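Local coordinates for protein hydrolase, haloacid dehalogenase-like family (Porphyromonas gingivalis, PDB 2I6X) that is probably a hydrolase of the haloacid dehalogenase-like family, built on a parallel beta sheet core with a small helical cap, its natural substrate not identified, at residues P151-F156 with A183-F188; N7-L12 with R106-S111; E22-R27 with L84-E89; G14-L19 with E93-I98. All coordinates share one frame; numbering follows the deposited sequence. Where two conformers were deposited one is given.

Contact 1 of 4, residues P151-F156 with A183-F188; sequences PNEDIF and AERLGF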
loop_
_atom_site.group_PDB
_atom_site.type_symbol
_atom_site.label_atom_id
_atom_site.label_comp_id
_atom_site.label_asym_id
_atom_site.label_seq_id
_atom_site.Cartn_x
_atom_site.Cartn_y
_atom_site.Cartn_z
ATOM N N PRO A 151 -1.389 -5.275 10.239
ATOM C CA PRO A 151 -0.296 -4.899 11.150
ATOM C C PRO A 151 0.461 -6.031 11.860
ATOM O O PRO A 151 1.083 -5.794 12.882
ATOM C CB PRO A 151 -1.016 -4.011 12.187
ATOM C CG PRO A 151 -2.452 -4.569 12.229
ATOM C CD PRO A 151 -2.678 -5.368 10.945
ATOM N N ASN A 152 0.421 -7.247 11.337
ATOM C CA ASN A 152 1.153 -8.339 11.975
ATOM C C ASN A 152 2.636 -8.049 11.904
ATOM O O ASN A 152 3.113 -7.451 10.927
ATOM C CB ASN A 152 0.868 -9.664 11.291
ATOM C CG ASN A 152 -0.580 -10.069 11.388
ATOM O OD1 ASN A 152 -1.196 -9.889 12.427
ATOM N ND2 ASN A 152 -1.135 -10.625 10.302
ATOM N N GLU A 153 3.350 -8.475 12.940
ATOM C CA GLU A 153 4.807 -8.359 13.006
ATOM C C GLU A 153 5.516 -9.207 11.958
ATOM O O GLU A 153 6.556 -8.797 11.452
ATOM C CB GLU A 153 5.329 -8.697 14.422
ATOM C CG GLU A 153 4.957 -7.639 15.429
ATOM C CD GLU A 153 5.402 -7.915 16.836
ATOM O OE1 GLU A 153 6.165 -8.883 17.084
ATOM O OE2 GLU A 153 4.997 -7.130 17.723
ATOM N N ASP A 154 4.954 -10.360 11.596
ATOM C CA ASP A 154 5.635 -11.209 10.617
ATOM C C ASP A 154 6.029 -10.482 9.329
ATOM O O ASP A 154 7.125 -10.695 8.825
ATOM C CB ASP A 154 4.977 -12.588 10.372
ATOM C CG ASP A 154 3.523 -12.528 9.876
ATOM O OD1 ASP A 154 2.859 -13.588 10.039
ATOM O OD2 ASP A 154 3.035 -11.505 9.333
ATOM N N ILE A 155 5.184 -9.584 8.836
ATOM C CA ILE A 155 5.499 -8.903 7.576
ATOM C C ILE A 155 6.664 -7.897 7.778
ATOM O O ILE A 155 7.565 -7.814 6.941
ATOM C CB ILE A 155 4.244 -8.260 6.881
ATOM C CG1 ILE A 155 4.541 -8.040 5.372
ATOM C CG2 ILE A 155 3.744 -6.972 7.658
ATOM C CD1 ILE A 155 3.413 -7.396 4.510
ATOM N N PHE A 156 6.658 -7.170 8.891
ATOM C CA PHE A 156 7.817 -6.362 9.288
ATOM C C PHE A 156 9.107 -7.179 9.416
ATOM O O PHE A 156 10.185 -6.727 8.974
ATOM C CB PHE A 156 7.539 -5.623 10.588
ATOM C CG PHE A 156 6.488 -4.529 10.451
ATOM C CD1 PHE A 156 6.866 -3.208 10.229
ATOM C CD2 PHE A 156 5.133 -4.833 10.537
ATOM C CE1 PHE A 156 5.903 -2.184 10.104
ATOM C CE2 PHE A 156 4.135 -3.819 10.411
ATOM C CZ PHE A 156 4.519 -2.494 10.191
ATOM N N ALA A 183 5.111 -0.761 14.060
ATOM C CA ALA A 183 6.482 -0.306 13.754
ATOM C C ALA A 183 7.176 0.324 14.972
ATOM O O ALA A 183 8.380 0.094 15.199
ATOM C CB ALA A 183 6.512 0.619 12.572
ATOM N N GLU A 184 6.417 1.079 15.767
ATOM C CA GLU A 184 6.917 1.578 17.066
ATOM C C GLU A 184 7.385 0.459 17.987
ATOM O O GLU A 184 8.446 0.546 18.576
ATOM C CB GLU A 184 5.848 2.408 17.788
ATOM C CG GLU A 184 5.666 3.820 17.192
ATOM C CD GLU A 184 6.865 4.765 17.445
ATOM O OE1 GLU A 184 7.724 4.489 18.352
ATOM O OE2 GLU A 184 6.930 5.806 16.738
ATOM N N ARG A 185 6.570 -0.585 18.083
ATOM C CA ARG A 185 6.799 -1.733 18.950
ATOM C C ARG A 185 8.126 -2.422 18.561
ATOM O O ARG A 185 8.890 -2.861 19.415
ATOM C CB ARG A 185 5.638 -2.689 18.709
ATOM C CG ARG A 185 4.873 -3.198 19.892
ATOM C CD ARG A 185 3.589 -3.826 19.337
ATOM N NE ARG A 185 2.348 -3.120 19.695
ATOM C CZ ARG A 185 1.304 -2.941 18.878
ATOM N NH1 ARG A 185 0.224 -2.291 19.318
ATOM N NH2 ARG A 185 1.326 -3.360 17.618
ATOM N N LEU A 186 8.387 -2.475 17.255
ATOM C CA LEU A 186 9.578 -3.070 16.700
ATOM C C LEU A 186 10.823 -2.170 16.685
ATOM O O LEU A 186 11.902 -2.627 16.291
ATOM C CB LEU A 186 9.251 -3.600 15.282
ATOM C CG LEU A 186 8.273 -4.784 15.342
ATOM C CD1 LEU A 186 7.848 -5.176 13.944
ATOM C CD2 LEU A 186 8.847 -5.993 16.150
ATOM N N GLY A 187 10.671 -0.900 17.071
ATOM C CA GLY A 187 11.803 0.003 17.204
ATOM C C GLY A 187 12.014 0.983 16.055
ATOM O O GLY A 187 13.019 1.706 16.056
ATOM N N PHE A 188 11.080 1.028 15.093
ATOM C CA PHE A 188 11.112 2.036 14.015
ATOM C C PHE A 188 10.836 3.466 14.489
ATOM O O PHE A 188 10.109 3.672 15.461
ATOM C CB PHE A 188 10.126 1.704 12.880
ATOM C CG PHE A 188 10.446 0.433 12.147
ATOM C CD1 PHE A 188 11.150 0.467 10.947
ATOM C CD2 PHE A 188 10.030 -0.809 12.645
ATOM C CE1 PHE A 188 11.443 -0.695 10.263
ATOM C CE2 PHE A 188 10.316 -1.983 11.968
ATOM C CZ PHE A 188 11.034 -1.943 10.780
#

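Contact 2 of 4, residues N7-L12 with R106-S111; sequences NIVFDL and RLFLLS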
loop_
_atom_site.group_PDB
_atom_site.type_symbol
_atom_site.label_atom_id
_atom_site.label_comp_id
_atom_site.label_asym_id
_atom_site.label_seq_id
_atom_site.Cartn_x
_atom_site.Cartn_y
_atom_site.Cartn_z
ATOM N N ASN A 7 17.402 4.414 6.273
ATOM C CA ASN A 7 16.387 3.745 5.477
ATOM C C ASN A 7 15.035 4.429 5.664
ATOM O O ASN A 7 14.735 4.935 6.748
ATOM C CB ASN A 7 16.259 2.265 5.860
ATOM C CG ASN A 7 17.580 1.648 6.296
ATOM O OD1 ASN A 7 18.477 1.415 5.479
ATOM N ND2 ASN A 7 17.707 1.383 7.590
ATOM N N ILE A 8 14.232 4.462 4.605
ATOM C CA ILE A 8 12.913 5.028 4.708
ATOM C C ILE A 8 11.972 4.048 4.038
ATOM O O ILE A 8 12.251 3.589 2.935
ATOM C CB ILE A 8 12.801 6.433 4.015
ATOM C CG1 ILE A 8 13.879 7.406 4.507
ATOM C CG2 ILE A 8 11.415 7.048 4.233
ATOM C CD1 ILE A 8 14.251 8.416 3.463
ATOM N N VAL A 9 10.859 3.745 4.705
ATOM C CA VAL A 9 9.853 2.794 4.241
ATOM C C VAL A 9 8.550 3.554 4.105
ATOM O O VAL A 9 8.155 4.269 5.021
ATOM C CB VAL A 9 9.638 1.635 5.273
ATOM C CG1 VAL A 9 8.509 0.686 4.808
ATOM C CG2 VAL A 9 10.924 0.863 5.498
ATOM N N PHE A 10 7.884 3.405 2.963
ATOM C CA PHE A 10 6.643 4.109 2.682
ATOM C C PHE A 10 5.518 3.117 2.529
ATOM O O PHE A 10 5.720 2.038 1.967
ATOM C CB PHE A 10 6.769 4.855 1.350
ATOM C CG PHE A 10 7.800 5.938 1.349
ATOM C CD1 PHE A 10 7.435 7.268 1.573
ATOM C CD2 PHE A 10 9.133 5.646 1.097
ATOM C CE1 PHE A 10 8.391 8.280 1.570
ATOM C CE2 PHE A 10 10.084 6.643 1.109
ATOM C CZ PHE A 10 9.708 7.964 1.344
ATOM N N ASP A 11 4.320 3.478 2.980
ATOM C CA ASP A 11 3.116 2.783 2.473
ATOM C C ASP A 11 2.776 3.380 1.087
ATOM O O ASP A 11 3.286 4.427 0.715
ATOM C CB ASP A 11 1.954 2.978 3.449
ATOM C CG ASP A 11 0.774 2.058 3.187
ATOM O OD1 ASP A 11 0.846 1.090 2.381
ATOM O OD2 ASP A 11 -0.272 2.334 3.815
ATOM N N LEU A 12 1.911 2.711 0.340
ATOM C CA LEU A 12 1.470 3.162 -0.951
ATOM C C LEU A 12 0.157 3.932 -0.777
ATOM O O LEU A 12 0.142 5.171 -0.887
ATOM C CB LEU A 12 1.291 1.967 -1.899
ATOM C CG LEU A 12 0.933 2.284 -3.366
ATOM C CD1 LEU A 12 1.954 3.204 -4.048
ATOM C CD2 LEU A 12 0.776 0.977 -4.133
ATOM N N ARG A 106 18.394 4.190 1.534
ATOM C CA ARG A 106 17.760 3.000 1.056
ATOM C C ARG A 106 16.246 3.165 1.243
ATOM O O ARG A 106 15.787 3.539 2.325
ATOM C CB ARG A 106 18.310 1.807 1.813
ATOM C CG ARG A 106 19.745 1.519 1.453
ATOM C CD ARG A 106 20.235 0.274 2.146
ATOM N NE ARG A 106 19.690 -0.956 1.572
ATOM C CZ ARG A 106 19.445 -2.061 2.277
ATOM N NH1 ARG A 106 19.663 -2.084 3.594
ATOM N NH2 ARG A 106 18.951 -3.135 1.670
ATOM N N LEU A 107 15.488 2.912 0.177
ATOM C CA LEU A 107 14.070 3.203 0.118
ATOM C C LEU A 107 13.297 1.934 -0.113
ATOM O O LEU A 107 13.657 1.122 -0.959
ATOM C CB LEU A 107 13.774 4.177 -1.027
ATOM C CG LEU A 107 14.507 5.512 -0.952
ATOM C CD1 LEU A 107 14.181 6.360 -2.157
ATOM C CD2 LEU A 107 14.203 6.255 0.365
ATOM N N PHE A 108 12.220 1.771 0.646
ATOM C CA PHE A 108 11.408 0.569 0.602
ATOM C C PHE A 108 9.930 0.929 0.612
ATOM O O PHE A 108 9.549 1.966 1.122
ATOM C CB PHE A 108 11.768 -0.328 1.780
ATOM C CG PHE A 108 13.230 -0.665 1.832
ATOM C CD1 PHE A 108 13.741 -1.727 1.077
ATOM C CD2 PHE A 108 14.105 0.105 2.600
ATOM C CE1 PHE A 108 15.096 -2.014 1.093
ATOM C CE2 PHE A 108 15.456 -0.198 2.637
ATOM C CZ PHE A 108 15.952 -1.256 1.884
ATOM N N LEU A 109 9.116 0.075 0.003
ATOM C CA LEU A 109 7.672 0.168 0.127
ATOM C C LEU A 109 7.153 -1.007 0.971
ATOM O O LEU A 109 7.524 -2.165 0.737
ATOM C CB LEU A 109 7.002 0.198 -1.251
ATOM C CG LEU A 109 5.497 0.527 -1.292
ATOM C CD1 LEU A 109 5.235 2.035 -1.319
ATOM C CD2 LEU A 109 4.800 -0.178 -2.490
ATOM N N LEU A 110 6.323 -0.715 1.968
ATOM C CA LEU A 110 5.653 -1.792 2.688
ATOM C C LEU A 110 4.154 -1.502 2.629
ATOM O O LEU A 110 3.648 -0.588 3.271
ATOM C CB LEU A 110 6.155 -1.976 4.132
ATOM C CG LEU A 110 5.396 -3.014 4.966
ATOM C CD1 LEU A 110 5.600 -4.380 4.356
ATOM C CD2 LEU A 110 5.772 -3.020 6.487
ATOM N N SER A 111 3.453 -2.346 1.879
ATOM C CA SER A 111 2.096 -2.036 1.500
ATOM C C SER A 111 1.149 -3.222 1.603
ATOM O O SER A 111 1.467 -4.309 1.132
ATOM C CB SER A 111 2.118 -1.469 0.073
ATOM O OG SER A 111 0.827 -1.395 -0.441
HETATM O O HOH W 1 -0.931 0.392 0.333
#

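Contact 3 of 4, residues E22-R27 with L84-E89; sequences EESIRR and LGFLEE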
loop_
_atom_site.group_PDB
_atom_site.type_symbol
_atom_site.label_atom_id
_atom_site.label_comp_id
_atom_site.label_asym_id
_atom_site.label_seq_id
_atom_site.Cartn_x
_atom_site.Cartn_y
_atom_site.Cartn_z
ATOM N N GLU A 22 -15.280 5.808 -0.684
ATOM C CA GLU A 22 -16.669 6.044 -1.089
ATOM C C GLU A 22 -16.899 5.702 -2.566
ATOM O O GLU A 22 -17.890 5.051 -2.934
ATOM C CB GLU A 22 -17.047 7.513 -0.843
ATOM C CG GLU A 22 -16.963 7.994 0.620
ATOM C CD GLU A 22 -15.530 8.168 1.138
ATOM O OE1 GLU A 22 -15.285 7.822 2.320
ATOM O OE2 GLU A 22 -14.657 8.646 0.377
ATOM N N GLU A 23 -15.968 6.152 -3.399
ATOM C CA GLU A 23 -16.023 5.967 -4.838
ATOM C C GLU A 23 -15.920 4.492 -5.207
ATOM O O GLU A 23 -16.734 3.978 -6.001
ATOM C CB GLU A 23 -14.931 6.792 -5.525
ATOM C CG GLU A 23 -14.802 6.556 -7.027
ATOM C CD GLU A 23 -16.089 6.838 -7.786
ATOM O OE1 GLU A 23 -16.252 6.232 -8.867
ATOM O OE2 GLU A 23 -16.932 7.648 -7.306
ATOM N N SER A 24 -14.943 3.801 -4.625
ATOM C CA SER A 24 -14.900 2.349 -4.767
ATOM C C SER A 24 -16.175 1.677 -4.228
ATOM O O SER A 24 -16.666 0.743 -4.848
ATOM C CB SER A 24 -13.657 1.763 -4.124
ATOM O OG SER A 24 -13.509 0.395 -4.472
ATOM N N ILE A 25 -16.726 2.150 -3.103
ATOM C CA ILE A 25 -18.007 1.612 -2.612
ATOM C C ILE A 25 -19.116 1.790 -3.676
ATOM O O ILE A 25 -19.922 0.880 -3.885
ATOM C CB ILE A 25 -18.474 2.231 -1.259
ATOM C CG1 ILE A 25 -17.437 2.059 -0.133
ATOM C CG2 ILE A 25 -19.833 1.681 -0.834
ATOM C CD1 ILE A 25 -17.026 0.637 0.204
ATOM N N ARG A 26 -19.138 2.956 -4.328
ATOM C CA ARG A 26 -20.108 3.278 -5.390
ATOM C C ARG A 26 -20.004 2.296 -6.567
ATOM O O ARG A 26 -21.018 1.760 -7.020
ATOM C CB ARG A 26 -19.908 4.729 -5.869
ATOM C CG ARG A 26 -21.003 5.295 -6.765
ATOM C CD ARG A 26 -20.479 6.459 -7.630
ATOM N NE ARG A 26 -19.574 6.018 -8.706
ATOM C CZ ARG A 26 -19.015 6.825 -9.613
ATOM N NH1 ARG A 26 -18.210 6.330 -10.542
ATOM N NH2 ARG A 26 -19.252 8.135 -9.592
ATOM N N ARG A 27 -18.780 2.055 -7.038
ATOM C CA ARG A 27 -18.537 1.157 -8.169
ATOM C C ARG A 27 -18.890 -0.306 -7.836
ATOM O O ARG A 27 -19.549 -1.006 -8.637
ATOM C CB ARG A 27 -17.092 1.298 -8.669
ATOM C CG ARG A 27 -16.739 2.678 -9.219
ATOM C CD ARG A 27 -15.322 2.703 -9.784
ATOM N NE ARG A 27 -14.913 4.055 -10.145
ATOM C CZ ARG A 27 -13.838 4.376 -10.877
ATOM N NH1 ARG A 27 -13.009 3.438 -11.357
ATOM N NH2 ARG A 27 -13.595 5.659 -11.142
ATOM N N LEU A 84 -10.091 0.129 -8.489
ATOM C CA LEU A 84 -9.360 1.331 -8.853
ATOM C C LEU A 84 -10.114 2.656 -8.574
ATOM O O LEU A 84 -9.515 3.720 -8.675
ATOM C CB LEU A 84 -8.859 1.250 -10.293
ATOM C CG LEU A 84 -7.383 0.864 -10.289
ATOM C CD1 LEU A 84 -7.088 -0.593 -9.898
ATOM C CD2 LEU A 84 -6.972 1.117 -11.682
ATOM N N GLY A 85 -11.399 2.572 -8.205
ATOM C CA GLY A 85 -12.147 3.729 -7.729
ATOM C C GLY A 85 -11.558 4.321 -6.457
ATOM O O GLY A 85 -11.766 5.494 -6.171
ATOM N N PHE A 86 -10.861 3.485 -5.684
ATOM C CA PHE A 86 -10.099 3.898 -4.510
ATOM C C PHE A 86 -9.024 4.948 -4.804
ATOM O O PHE A 86 -8.739 5.782 -3.938
ATOM C CB PHE A 86 -9.389 2.683 -3.877
ATOM C CG PHE A 86 -10.048 2.152 -2.632
ATOM C CD1 PHE A 86 -9.890 2.799 -1.418
ATOM C CD2 PHE A 86 -10.806 0.975 -2.672
ATOM C CE1 PHE A 86 -10.467 2.278 -0.235
ATOM C CE2 PHE A 86 -11.415 0.450 -1.502
ATOM C CZ PHE A 86 -11.243 1.104 -0.287
ATOM N N LEU A 87 -8.430 4.907 -6.004
ATOM C CA LEU A 87 -7.216 5.686 -6.264
ATOM C C LEU A 87 -7.537 7.084 -6.794
ATOM O O LEU A 87 -7.695 7.286 -8.000
ATOM C CB LEU A 87 -6.227 4.934 -7.177
ATOM C CG LEU A 87 -5.896 3.436 -7.049
ATOM C CD1 LEU A 87 -4.574 3.162 -7.764
ATOM C CD2 LEU A 87 -5.835 2.870 -5.609
ATOM N N GLU A 88 -7.624 8.044 -5.875
ATOM C CA GLU A 88 -8.100 9.387 -6.192
ATOM C C GLU A 88 -6.994 10.286 -6.732
ATOM O O GLU A 88 -7.244 11.104 -7.605
ATOM C CB GLU A 88 -8.791 10.003 -4.966
ATOM C CG GLU A 88 -9.713 11.213 -5.249
ATOM C CD GLU A 88 -9.024 12.527 -4.937
ATOM O OE1 GLU A 88 -9.465 13.602 -5.436
ATOM O OE2 GLU A 88 -8.011 12.488 -4.191
ATOM N N GLU A 89 -5.773 10.136 -6.217
ATOM C CA GLU A 89 -4.608 10.794 -6.797
ATOM C C GLU A 89 -3.299 10.047 -6.586
ATOM O O GLU A 89 -2.894 9.788 -5.450
ATOM C CB GLU A 89 -4.426 12.235 -6.299
ATOM C CG GLU A 89 -3.100 12.811 -6.846
ATOM C CD GLU A 89 -2.840 14.285 -6.556
ATOM O OE1 GLU A 89 -3.042 14.728 -5.399
ATOM O OE2 GLU A 89 -2.389 14.989 -7.496
#

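Contact 4 of 4, residues G14-L19 with E93-I98; sequences GVLIHL and EKFDYI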
loop_
_atom_site.group_PDB
_atom_site.type_symbol
_atom_site.label_atom_id
_atom_site.label_comp_id
_atom_site.label_asym_id
_atom_site.label_seq_id
_atom_site.Cartn_x
_atom_site.Cartn_y
_atom_site.Cartn_z
ATOM N N GLY A 14 -2.707 5.938 0.782
ATOM C CA GLY A 14 -2.753 6.903 1.881
ATOM C C GLY A 14 -1.569 7.850 1.827
ATOM O O GLY A 14 -1.732 9.066 1.693
ATOM N N VAL A 15 -0.380 7.283 1.845
ATOM C CA VAL A 15 0.873 8.022 1.802
ATOM C C VAL A 15 1.254 8.581 0.393
ATOM O O VAL A 15 1.542 9.765 0.237
ATOM C CB VAL A 15 1.999 7.082 2.411
ATOM C CG1 VAL A 15 3.369 7.725 2.339
ATOM C CG2 VAL A 15 1.631 6.748 3.834
ATOM N N LEU A 16 1.252 7.715 -0.625
ATOM C CA LEU A 16 1.688 8.099 -1.967
ATOM C C LEU A 16 0.501 8.244 -2.921
ATOM O O LEU A 16 0.540 9.039 -3.869
ATOM C CB LEU A 16 2.689 7.079 -2.498
ATOM C CG LEU A 16 4.018 6.894 -1.748
ATOM C CD1 LEU A 16 4.808 5.646 -2.216
ATOM C CD2 LEU A 16 4.866 8.153 -1.916
ATOM N N ILE A 17 -0.556 7.464 -2.689
ATOM C CA ILE A 17 -1.758 7.590 -3.493
ATOM C C ILE A 17 -2.871 7.959 -2.532
ATOM O O ILE A 17 -3.171 7.191 -1.605
ATOM C CB ILE A 17 -2.154 6.253 -4.214
ATOM C CG1 ILE A 17 -0.986 5.669 -5.007
ATOM C CG2 ILE A 17 -3.448 6.439 -5.083
ATOM C CD1 ILE A 17 -1.315 4.327 -5.645
ATOM N N HIS A 18 -3.456 9.142 -2.724
ATOM C CA HIS A 18 -4.628 9.590 -1.964
ATOM C C HIS A 18 -5.781 8.668 -2.314
ATOM O O HIS A 18 -6.013 8.366 -3.498
ATOM C CB HIS A 18 -4.973 11.058 -2.306
ATOM C CG HIS A 18 -6.203 11.591 -1.619
ATOM N ND1 HIS A 18 -6.836 12.749 -2.022
ATOM C CD2 HIS A 18 -6.911 11.136 -0.558
ATOM C CE1 HIS A 18 -7.878 12.979 -1.242
ATOM N NE2 HIS A 18 -7.948 12.011 -0.348
ATOM N N LEU A 19 -6.501 8.236 -1.289
ATOM C CA LEU A 19 -7.580 7.268 -1.449
ATOM C C LEU A 19 -8.974 7.854 -1.314
ATOM O O LEU A 19 -9.180 8.852 -0.632
ATOM C CB LEU A 19 -7.409 6.149 -0.416
ATOM C CG LEU A 19 -6.124 5.307 -0.465
ATOM C CD1 LEU A 19 -6.093 4.269 0.676
ATOM C CD2 LEU A 19 -5.963 4.596 -1.822
ATOM N N GLU A 93 4.313 14.488 -7.396
ATOM C CA GLU A 93 5.324 15.221 -6.640
ATOM C C GLU A 93 5.978 14.410 -5.522
ATOM O O GLU A 93 7.173 14.544 -5.302
ATOM C CB GLU A 93 4.847 16.606 -6.184
ATOM C CG GLU A 93 4.018 16.713 -4.896
ATOM C CD GLU A 93 3.670 18.191 -4.572
ATOM O OE1 GLU A 93 4.573 18.949 -4.110
ATOM O OE2 GLU A 93 2.492 18.600 -4.800
ATOM N N LYS A 94 5.207 13.557 -4.848
ATOM C CA LYS A 94 5.771 12.692 -3.820
ATOM C C LYS A 94 6.664 11.623 -4.430
ATOM O O LYS A 94 7.682 11.272 -3.846
ATOM C CB LYS A 94 4.694 12.088 -2.931
ATOM C CG LYS A 94 3.934 13.127 -2.113
ATOM C CD LYS A 94 2.827 12.443 -1.332
ATOM C CE LYS A 94 1.890 13.410 -0.624
ATOM N NZ LYS A 94 0.817 12.642 0.088
ATOM N N PHE A 95 6.322 11.137 -5.626
ATOM C CA PHE A 95 7.233 10.217 -6.317
ATOM C C PHE A 95 8.523 10.902 -6.771
ATOM O O PHE A 95 9.604 10.329 -6.649
ATOM C CB PHE A 95 6.540 9.489 -7.468
ATOM C CG PHE A 95 5.759 8.304 -7.023
ATOM C CD1 PHE A 95 6.408 7.103 -6.707
ATOM C CD2 PHE A 95 4.379 8.384 -6.865
ATOM C CE1 PHE A 95 5.676 5.966 -6.276
ATOM C CE2 PHE A 95 3.642 7.269 -6.420
ATOM C CZ PHE A 95 4.298 6.054 -6.136
ATOM N N ASP A 96 8.400 12.127 -7.282
ATOM C CA ASP A 96 9.564 12.940 -7.594
ATOM C C ASP A 96 10.476 13.125 -6.379
ATOM O O ASP A 96 11.692 12.984 -6.497
ATOM C CB ASP A 96 9.145 14.310 -8.161
ATOM C CG ASP A 96 8.795 14.243 -9.635
ATOM O OD1 ASP A 96 9.115 13.214 -10.282
ATOM O OD2 ASP A 96 8.212 15.210 -10.161
ATOM N N TYR A 97 9.875 13.424 -5.224
ATOM C CA TYR A 97 10.614 13.645 -3.997
ATOM C C TYR A 97 11.339 12.378 -3.555
ATOM O O TYR A 97 12.489 12.420 -3.147
ATOM C CB TYR A 97 9.701 14.146 -2.878
ATOM C CG TYR A 97 10.430 14.232 -1.564
ATOM C CD1 TYR A 97 11.506 15.122 -1.397
ATOM C CD2 TYR A 97 10.076 13.421 -0.502
ATOM C CE1 TYR A 97 12.213 15.188 -0.188
ATOM C CE2 TYR A 97 10.773 13.476 0.728
ATOM C CZ TYR A 97 11.838 14.361 0.869
ATOM O OH TYR A 97 12.517 14.434 2.057
ATOM N N ILE A 98 10.648 11.257 -3.640
ATOM C CA ILE A 98 11.196 9.957 -3.298
ATOM C C ILE A 98 12.358 9.678 -4.242
ATOM O O ILE A 98 13.387 9.190 -3.834
ATOM C CB ILE A 98 10.083 8.866 -3.381
ATOM C CG1 ILE A 98 9.152 8.984 -2.185
ATOM C CG2 ILE A 98 10.626 7.438 -3.415
ATOM C CD1 ILE A 98 8.116 7.898 -2.190
HETATM O O HOH W 2 -0.351 11.323 2.575
#

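Contact 1 of 4, residues P151-F156 with A183-F188
F156 and L186 both hold CG anti to their own carbonyl carbon (chi1 -68° and -67°), and L186 then extends so that CD1 lies anti to CA (chi2 173°). That methyl meets CB of F156, L186 CD1 to F156 CB being 3.4 Å, the tightest approach here. The other branch, L186 CD2, lies 4.0 Å from E153 CD, so its two methyls divide between F156 and E153. Farther along the F156 ring, CE1 rests 3.8 Å from A183 CB, while CD1 comes within 4.1 Å of F188 CE2. N152 O lies in the plane of the F156 ring, at its edge. A Schellman motif ends helix 177-185: G187 has positive phi, and F188 N bonds back to A183 O at 2.9 Å. Helices 153-163 and 177-185 are thereby joined on one face of the parallel sheet, where F156 packs edge-to-face on F172 of strand 170-173 and touches L110 of strand 106-111.

Contact 2 of 4, residues N7-L12 with R106-S111
R106 runs beside N7, its guanidinium 88° from the amide plane; N7 OD1 is 3.7 Å from R106 CB, while N7 ND2 bonds T170 OG1 and R106 NH2 bonds S163 O. R106 O accepts I8 N. On the opposite face from R106, L107 CD2 touches I8 CD1 at 3.8 Å. F108 bonds through both its N, to I8 O, and its O, from F10 N, continuing the parallel ladder; its ring edge meets one face of the R106 guanidinium. L109 brings CD1 to 3.3 Å from F10 O. L110 N gives F10 O the last bond at 2.8 Å, and its CB meets V9 CG1 at 3.6 Å. S111 OG donates to a water, 2.6 Å away, that itself donates to D11 OD1 at 2.8 Å; D11 and S111 occupy positions consistent with the first and second HAD motifs respectively. Strands 170-173 and 139-142 flank the pair; helix 92-101 covers I8, F10 and L107, helix 153-163 covers F108 and L110.

Contact 3 of 4, residues E22-R27 with L84-E89
G85 presses its bare backbone against a helix: its CA sits only 4.3 Å from the CA of S24 and 3.5 Å above the guanidinium plane of R27, offset toward the rim. Lacking CB, G85 can fit between E23, S24 and R27, and G85 O lies 3.3 Å from E23 CG, against the aliphatic part of the glutamate. R27 is extended from CG to NE, running beside the glycine, and two partners fix the rotation of its flat end. The bend at chi2 (58°) brings E23 CD round toward R27. R27 NE forms a salt bridge with E23 OE1 at 2.9 Å, nearly straight at 166°, in the guanidinium plane and on the anti lone pair; R26 NH1 joins the same oxygen, E23 OE1, at 2.6 Å to complete the network. R27 NH1 bonds D81 O. S24 OG, anti to the backbone N, bonds A82 O, so both side chains donate to carbonyls in the last turn of helix 76-83. F86 CD2 packs on S24 CB at 3.3 Å. Helix 21-30 leaves the core and strand 87-90 leads back to it, E88 and E89 both facing H18 in a classic beta bulge. Such packing of the outgoing helix on the returning turn, at the base of a helical insert after strand 7-10, is consistent with a C1-type cap of the HAD fold.

Contact 4 of 4, residues G14-L19 with E93-I98
L16 and I98 reach toward each other tip to tip, L16 CD2 standing 3.3 Å from I98 CD1, a tight methyl contact. Against F95 the leucine lies at about a right angle: its CD1 approaches F95 CZ at 4.0 Å, and its CB the neighbouring F95 CE2 at the same separation. K94 meets it at a slant, with L16 CD2 4.1 Å from K94 CB. The lysine is extended beyond CG, all three outer torsions near 180°, which spans the distance from helix to loop. K94 NZ donates to V15 O at 3.0 Å, tilted 27° from the carbonyl plane, and also to E197 O; W199 NE1 is a second donor to V15 O. A water lies 2.8 Å from G14 O, to which it can donate, and takes a weak bond from K94 NZ. Within the turn, G14 has positive phi, and its N bonds I17 O at 2.7 Å. F95 also meets the rings of F126 and F136. A tight turn after the first core strand, running into a short antiparallel strand pair, is consistent with the squiggle and flap of the HAD fold, here packed against helix 92-101.

In the fold
From the N terminus, strand 7-10 opens contact 2, which closes only when strand 106-111 aligns beside it, with 93 residues between the two segments. Two shorter closures lie within that span: contact 4, from the turn and strand 17-19 to helix 92-101, and inside it contact 3, from helix 21-30 to the segment returning through strand 87-90. The three are concentric, and contacts 3 and 4 share the small antiparallel sheet, where E88 N reaches H18 O at 2.9 Å. Contact 4 touches contact 2 through I98 and F10. Contact 1 follows in series, joining two later helices, and meets contact 2 at L110. Contacts 1 and 3 lie on opposite sides of the chain's centre, their centres about 29 Å apart.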